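Local coordinates for uncharacterized protein (Bordetella bronchiseptica RB50, PDB 3BE3), which is of unknown function, belongs to the DUF1653 family and forms a two-fold symmetric pair of chains in the crystal, at the interface of chains A and B. Sequence-based numbering; all coordinates share one arbitrary frame. Chains: chain A/B, Uncharacterized protein.

The interface of chains A and B. Residues chain A 27-28, 36, 38, 52; chain B 50-52.
A:Arg28 and B:Ser51 form a parallel beta bridge between two copies of this DUF1653 protein. The bridge joins the end of strand 20-29 of chain A to strand 50-54 of chain B. The backbone of A:Arg28 takes part in two hydrogen bonds, as donor in one and acceptor in the other. A:Arg28 N donates to B:Met50 O at 2.9 Å, with an angle of 158° at the hydrogen. A:Arg28 O accepts from B:Thr52 N, also at 2.9 Å. B:Ser51 lies between these two bonding residues. The bonds run between main-chain groups.

Apolar packing lies on one side of the bridge. A:Ala27 CB approaches the selenomethionine B:Met50 at its CB, 3.7 Å away; the base of that long side chain and the adjoining main-chain carbonyl both meet the A:Ala27 methyl. The methyl CG2 of B:Thr52 sits among apolar groups of chain A. B:Thr52 CG2 is 4.0 Å from A:Val36 CG2, and A:Ala27 CB and A:Thr52 CG2 also border it. The two threonines are symmetry-equivalent residues and point their methyls at each other, tip to tip. A:Val38 CG2 stands further from B:Thr52 CG2, at 4.5 Å.

Water links the same two threonines through their hydroxyls. Water 1 lies 2.7 Å from A:Thr52 OG1 and 2.8 Å from B:Thr52 OG1. In both residues OG1 lies between the backbone N and the carbonyl carbon (chi1 72°). This turns the hydroxyl to the water while CG2 faces the apolar cluster.

The polar side chains of the bridge meet more loosely. A:Arg28 extends with CG anti to its N (chi1 170°), then bends at chi3. Its guanidinium thereby presents an edge to B:Ser51, with A:Arg28 NH1 3.5 Å from B:Ser51 OG and the hydroxyl oxygen in the guanidinium plane. This is a polar contact rather than a hydrogen bond.

The whole interface is two-fold symmetric, so the bridge recurs with the chains exchanged. The structure alone does not show whether this dimer forms in the cell.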
loop_
_atom_site.group_PDB
_atom_site.type_symbol
_atom_site.label_atom_id
_atom_site.label_comp_id
_atom_site.label_asym_id
_atom_site.label_seq_id
_atom_site.Cartn_x
_atom_site.Cartn_y
_atom_site.Cartn_z
ATOM N N ALA A 27 4.025 1.515 5.212
ATOM C CA ALA A 27 2.715 2.143 5.379
ATOM C C ALA A 27 2.025 1.594 6.618
ATOM O O ALA A 27 2.394 0.539 7.136
ATOM C CB ALA A 27 1.840 1.891 4.142
ATOM N N ARG A 28 1.024 2.328 7.092
ATOM C CA ARG A 28 0.248 1.928 8.254
ATOM C C ARG A 28 -1.083 1.351 7.774
ATOM O O ARG A 28 -1.851 2.025 7.088
ATOM C CB ARG A 28 -0.001 3.140 9.160
ATOM C CG ARG A 28 -1.006 2.912 10.291
ATOM C CD ARG A 28 -1.301 4.207 11.065
ATOM N NE ARG A 28 -2.700 4.269 11.493
ATOM C CZ ARG A 28 -3.706 4.614 10.691
ATOM N NH1 ARG A 28 -3.470 4.937 9.425
ATOM N NH2 ARG A 28 -4.953 4.622 11.147
ATOM N N VAL A 36 3.178 -2.250 7.241
ATOM C CA VAL A 36 3.230 -3.103 6.061
ATOM C C VAL A 36 4.187 -2.515 5.037
ATOM O O VAL A 36 4.550 -1.343 5.113
ATOM C CB VAL A 36 1.843 -3.226 5.378
ATOM C CG1 VAL A 36 0.835 -3.850 6.346
ATOM C CG2 VAL A 36 1.363 -1.853 4.915
ATOM N N VAL A 38 4.707 -1.704 1.064
ATOM C CA VAL A 38 3.932 -1.493 -0.144
ATOM C C VAL A 38 4.898 -1.813 -1.287
ATOM O O VAL A 38 5.990 -1.257 -1.369
ATOM C CB VAL A 38 3.426 -0.017 -0.219
ATOM C CG1 VAL A 38 2.645 0.213 -1.506
ATOM C CG2 VAL A 38 2.535 0.285 0.985
ATOM N N THR A 52 0.643 -5.454 -0.575
ATOM C CA THR A 52 1.127 -4.981 0.715
ATOM C C THR A 52 1.372 -6.246 1.515
ATOM O O THR A 52 0.798 -7.303 1.233
ATOM C CB THR A 52 0.122 -4.087 1.483
ATOM O OG1 THR A 52 -0.955 -4.890 1.984
ATOM C CG2 THR A 52 -0.417 -2.996 0.576
HETATM N N MSE B 50 2.468 7.076 4.644
HETATM C CA MSE B 50 1.609 6.215 3.833
HETATM C C MSE B 50 0.712 5.336 4.688
HETATM O O MSE B 50 1.083 4.929 5.798
HETATM C CB MSE B 50 2.426 5.325 2.883
HETATM C CG MSE B 50 2.919 6.030 1.639
HETATM SE SE MSE B 50 3.269 4.798 0.174
HETATM C CE MSE B 50 4.919 4.045 0.854
ATOM N N SER B 51 -0.469 5.038 4.153
ATOM C CA SER B 51 -1.439 4.205 4.850
ATOM C C SER B 51 -2.150 3.309 3.849
ATOM O O SER B 51 -2.072 3.539 2.645
ATOM C CB SER B 51 -2.484 5.089 5.546
ATOM O OG SER B 51 -1.890 5.997 6.454
ATOM N N THR B 52 -2.835 2.279 4.345
ATOM C CA THR B 52 -3.605 1.398 3.472
ATOM C C THR B 52 -4.962 1.212 4.144
ATOM O O THR B 52 -5.061 1.163 5.375
ATOM C CB THR B 52 -2.955 0.004 3.272
ATOM O OG1 THR B 52 -3.077 -0.762 4.478
ATOM C CG2 THR B 52 -1.490 0.140 2.885
HETATM O O HOH W 1 -2.413 -3.344 3.711
#